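Local coordinates for transcription regulator PadR N-terminal domain-containing protein (Streptococcus mutans, PDB 3L9F) that probably acts as a PadR-family transcriptional regulator, binding DNA as a dimer through winged helix-turn-helix domains, and can bind a metal ion, at residues G85-E90 with I102-S108; K38-G43 with E112-Y116. All coordinates share one frame; numbering follows the deposited sequence.

Contact 1 of 2, residues G85-E90 with I102-S108; sequences GKITKE and IYAITES
The beta hairpin that forms the wing of the PadR-type winged helix begins here, where Thr88 and Glu90 pair with Ala104 and Ile102 in antiparallel fashion. Four backbone bonds join the two strands, the shortest running 2.7 Å from Thr88 N to Ala104 O. At the non-hydrogen-bonded pair Lys89-Tyr103 a CA-H...O contact adds to this, Tyr103 CA lying 3.2 Å from Thr88 O. On one face, Lys89 lies alongside Tyr103, both pointing the same way. With CG anti to the backbone N (chi1 170°), the lysine runs out fully extended, its methylenes following the ring so that CG comes 3.7 Å from Tyr103 CE1. A water bound to Tyr103 OH at 2.7 Å, in the plane of the ring, also accepts a weak bond from Lys89 NZ. Ile87, on the same face, crosses the ring obliquely, its CD1 4.0 Å from Tyr103 CD1, while also packing on Leu78 and Leu81 of helix 74-83; a branched apolar residue suits this buried seam between sheet and helix. On the opposite face the small Ala104 CB lies 3.6 Å from Thr88 OG1. Gly85, at positive phi, ends helix 74-83 in a Schellman motif. Thr106 is the N-cap of helix 107-118, and a threonine serves here because its hydroxyl both caps Gly109 N and donates across the contact. Lys86 O takes a further backbone bond from Thr106 N. A water links Lys86 NZ to Ser108 O. The Thr106 hydroxyl gives its proton to Gly85 O, with Thr106 OG1 2.7 Å from that oxygen, in the carbonyl plane and on a lone pair.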
# COMPACT_ATOMS: atom_id res chain seq x y z
N GLY A 85 5.31 25.33 11.10
CA GLY A 85 4.70 25.76 12.34
C GLY A 85 3.58 24.89 12.86
O GLY A 85 2.81 25.31 13.72
N LYS A 86 3.49 23.66 12.34
CA LYS A 86 2.43 22.74 12.75
C LYS A 86 2.81 21.94 14.00
O LYS A 86 1.94 21.42 14.69
CB LYS A 86 2.10 21.77 11.61
CG LYS A 86 1.81 22.44 10.28
CD LYS A 86 0.64 23.40 10.41
CE LYS A 86 0.35 24.07 9.07
NZ LYS A 86 -0.89 24.88 9.13
N ILE A 87 4.12 21.82 14.25
CA ILE A 87 4.63 21.20 15.47
C ILE A 87 5.84 21.99 15.98
O ILE A 87 6.46 22.74 15.22
CB ILE A 87 5.05 19.73 15.25
CG1 ILE A 87 6.27 19.65 14.32
CG2 ILE A 87 3.90 18.92 14.66
CD1 ILE A 87 6.69 18.23 13.99
N THR A 88 6.16 21.83 17.26
CA THR A 88 7.41 22.37 17.79
C THR A 88 8.37 21.22 18.11
O THR A 88 7.94 20.10 18.37
CB THR A 88 7.20 23.22 19.06
OG1 THR A 88 6.66 22.41 20.11
CG2 THR A 88 6.28 24.39 18.78
N LYS A 89 9.66 21.52 18.07
CA LYS A 89 10.67 20.54 18.42
C LYS A 89 11.54 21.07 19.55
O LYS A 89 12.02 22.20 19.49
CB LYS A 89 11.56 20.22 17.22
CG LYS A 89 12.80 19.40 17.55
CD LYS A 89 13.65 19.21 16.30
CE LYS A 89 14.83 18.28 16.56
NZ LYS A 89 15.65 18.05 15.33
N GLU A 90 11.71 20.24 20.57
CA GLU A 90 12.51 20.57 21.72
C GLU A 90 13.66 19.57 21.75
O GLU A 90 13.44 18.38 21.60
CB GLU A 90 11.66 20.41 22.98
CG GLU A 90 12.43 20.37 24.26
CD GLU A 90 11.57 20.13 25.49
OE1 GLU A 90 10.41 19.66 25.35
OE2 GLU A 90 12.07 20.38 26.59
N ILE A 102 11.88 16.10 21.45
CA ILE A 102 10.49 16.01 21.86
C ILE A 102 9.64 16.90 20.95
O ILE A 102 9.92 18.08 20.80
CB ILE A 102 10.30 16.44 23.33
CG1 ILE A 102 11.25 15.68 24.25
CG2 ILE A 102 8.84 16.30 23.75
CD1 ILE A 102 11.16 14.19 24.14
N TYR A 103 8.59 16.32 20.36
CA TYR A 103 7.73 17.07 19.43
C TYR A 103 6.35 17.31 20.02
O TYR A 103 5.79 16.44 20.68
CB TYR A 103 7.59 16.30 18.11
CG TYR A 103 8.92 16.05 17.45
CD1 TYR A 103 9.46 16.98 16.58
CD2 TYR A 103 9.65 14.90 17.72
CE1 TYR A 103 10.68 16.77 15.97
CE2 TYR A 103 10.88 14.68 17.11
CZ TYR A 103 11.39 15.62 16.23
OH TYR A 103 12.61 15.42 15.62
N ALA A 104 5.80 18.50 19.76
CA ALA A 104 4.49 18.85 20.27
C ALA A 104 3.67 19.52 19.18
O ALA A 104 4.17 20.37 18.45
CB ALA A 104 4.61 19.78 21.48
N ILE A 105 2.41 19.13 19.05
CA ILE A 105 1.54 19.78 18.08
C ILE A 105 1.28 21.24 18.50
O ILE A 105 1.29 21.56 19.70
CB ILE A 105 0.21 19.02 17.93
CG1 ILE A 105 -0.46 19.36 16.59
CG2 ILE A 105 -0.71 19.27 19.12
CD1 ILE A 105 -1.61 18.41 16.24
N THR A 106 1.08 22.11 17.52
CA THR A 106 0.71 23.50 17.79
C THR A 106 -0.76 23.71 17.46
O THR A 106 -1.40 22.84 16.89
CB THR A 106 1.50 24.48 16.90
OG1 THR A 106 1.11 24.29 15.54
CG2 THR A 106 3.00 24.24 17.03
N GLU A 107 -1.29 24.88 17.81
CA GLU A 107 -2.67 25.21 17.46
C GLU A 107 -2.94 25.03 15.98
O GLU A 107 -3.93 24.42 15.59
CB GLU A 107 -3.02 26.63 17.90
CG GLU A 107 -3.32 26.75 19.38
CD GLU A 107 -4.36 25.73 19.83
OE1 GLU A 107 -5.43 25.66 19.19
OE2 GLU A 107 -4.10 25.01 20.82
N SER A 108 -2.06 25.58 15.14
CA SER A 108 -2.24 25.45 13.71
C SER A 108 -2.16 23.99 13.29
O SER A 108 -2.85 23.56 12.37
CB SER A 108 -1.21 26.27 12.94
OG SER A 108 0.11 25.91 13.30
O HOH W 1 -3.50 25.06 10.35
O HOH W 2 8.23 20.58 21.36
O HOH W 3 13.20 16.95 13.44

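Contact 2 of 2, residues K38-G43 with E112-Y116; sequences KDIILG and ELASY
Glu112 OE2 receives Lys38 NZ at 2.6 Å in a salt bridge that ties helix 37-44 to helix 107-118. The ammonium arrives on the syn side of the carboxylate, 22° out of its plane, after the lysine chain has bent at both chi2 and chi3 to cross the glutamate at about a right angle. The other oxygen, Glu112 OE1, faces Lys86 in a long, weak ion pair, so the carboxylate sits between two positive charges, which would probably help keep it ionised. Its methylenes work as well: Glu112 CG rests 3.7 Å from Leu42 CD1, an apolar stem beneath a charged head. One turn farther along, Tyr116 presents a face to Asp39. The carboxylate lies stacked over the ring, the planes 19° apart, and Asp39 CG stands 3.4 Å above the ring plane, offset toward its rim; Asp39 CB lies almost on the ring normal in a CH-pi contact. Asp39 OD2 is also held by Gln36 N, and Tyr116 OH bonds to Asp129 of the second subunit, whose Arg133 makes a cation-pi contact with the ring. Leu113, toward the Gly43 end of the helix, sends CD2 to within 3.7 Å of Leu42 O and CD1 to within 3.9 Å of Gly43 N. The short helical segments cross at -116° with their axes 9.8 Å apart. This is the packing of the first helix of a winged helix domain against the helix that follows the wing, beside the dimer partner.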
# COMPACT_ATOMS: atom_id res chain seq x y z
N LYS A 38 2.63 13.44 6.78
CA LYS A 38 2.36 14.59 7.63
C LYS A 38 1.06 14.44 8.40
O LYS A 38 0.96 14.87 9.55
CB LYS A 38 2.34 15.89 6.80
CG LYS A 38 1.24 15.93 5.75
CD LYS A 38 0.44 17.22 5.80
CE LYS A 38 1.28 18.40 5.34
NZ LYS A 38 0.43 19.56 4.94
N ASP A 39 0.06 13.83 7.78
CA ASP A 39 -1.26 13.73 8.40
C ASP A 39 -1.26 12.68 9.50
O ASP A 39 -1.86 12.87 10.56
CB ASP A 39 -2.33 13.41 7.36
CG ASP A 39 -2.31 14.38 6.19
OD1 ASP A 39 -2.50 15.59 6.43
OD2 ASP A 39 -2.09 13.93 5.04
N ILE A 40 -0.59 11.57 9.26
CA ILE A 40 -0.57 10.54 10.29
C ILE A 40 0.30 11.00 11.48
O ILE A 40 0.01 10.66 12.63
CB ILE A 40 -0.13 9.18 9.76
CG1 ILE A 40 -0.29 8.12 10.84
CG2 ILE A 40 1.29 9.26 9.25
CD1 ILE A 40 -0.34 6.72 10.29
N ILE A 41 1.33 11.78 11.20
CA ILE A 41 2.17 12.29 12.28
C ILE A 41 1.40 13.29 13.14
O ILE A 41 1.49 13.25 14.36
CB ILE A 41 3.51 12.88 11.77
CG1 ILE A 41 4.42 11.74 11.31
CG2 ILE A 41 4.20 13.68 12.88
CD1 ILE A 41 5.54 12.18 10.40
N LEU A 42 0.64 14.18 12.50
CA LEU A 42 -0.19 15.09 13.28
C LEU A 42 -1.19 14.31 14.11
O LEU A 42 -1.48 14.68 15.25
CB LEU A 42 -0.94 16.06 12.37
CG LEU A 42 -0.05 17.17 11.83
CD1 LEU A 42 -0.86 18.04 10.86
CD2 LEU A 42 0.49 17.98 12.99
N GLY A 43 -1.72 13.24 13.54
CA GLY A 43 -2.59 12.34 14.29
C GLY A 43 -1.92 11.77 15.53
O GLY A 43 -2.49 11.78 16.63
N GLU A 112 -4.96 21.83 11.28
CA GLU A 112 -4.68 21.10 10.06
C GLU A 112 -5.18 19.67 10.14
O GLU A 112 -5.69 19.12 9.16
CB GLU A 112 -3.19 21.11 9.75
CG GLU A 112 -2.81 20.23 8.58
CD GLU A 112 -1.62 20.77 7.80
OE1 GLU A 112 -1.43 22.00 7.80
OE2 GLU A 112 -0.90 19.96 7.18
N LEU A 113 -5.01 19.06 11.30
CA LEU A 113 -5.52 17.71 11.53
C LEU A 113 -7.04 17.70 11.43
O LEU A 113 -7.62 16.87 10.74
CB LEU A 113 -5.08 17.22 12.92
CG LEU A 113 -5.53 15.81 13.27
CD1 LEU A 113 -5.01 14.82 12.22
CD2 LEU A 113 -5.06 15.44 14.68
N ALA A 114 -7.68 18.64 12.12
CA ALA A 114 -9.15 18.73 12.10
C ALA A 114 -9.65 18.87 10.67
O ALA A 114 -10.60 18.20 10.28
CB ALA A 114 -9.63 19.89 12.96
N SER A 115 -9.00 19.73 9.90
CA SER A 115 -9.36 19.93 8.50
C SER A 115 -9.21 18.63 7.74
O SER A 115 -10.11 18.23 7.00
CB SER A 115 -8.47 21.00 7.86
OG SER A 115 -8.62 22.24 8.54
N TYR A 116 -8.08 17.97 7.92
CA TYR A 116 -7.83 16.73 7.21
C TYR A 116 -8.89 15.68 7.51
O TYR A 116 -9.31 14.94 6.62
CB TYR A 116 -6.45 16.18 7.55
CG TYR A 116 -6.17 14.91 6.79
CD1 TYR A 116 -5.64 14.96 5.51
CD2 TYR A 116 -6.48 13.67 7.33
CE1 TYR A 116 -5.40 13.81 4.80
CE2 TYR A 116 -6.25 12.51 6.62
CZ TYR A 116 -5.70 12.59 5.36
OH TYR A 116 -5.46 11.44 4.64

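Overall arrangement
From the N terminus the chain enters helix 37-44, the first partner of contact 2, then passes through helices 52-62 and 74-83 before turning at 85-90 into the wing. Contact 1 closes the short loop of the hairpin, returning at 102-108 and leading directly into helix 107-118, whose residues 112-116 close the much longer loop of contact 2 back onto the first helix. The smaller loop therefore lies wholly within the larger one. Their centres are 12 Å apart, and they meet through Lys86 with Glu112 and through Ile87 and Ile105 with Leu42. Together they tie wing, first helix and post-wing helix into one domain.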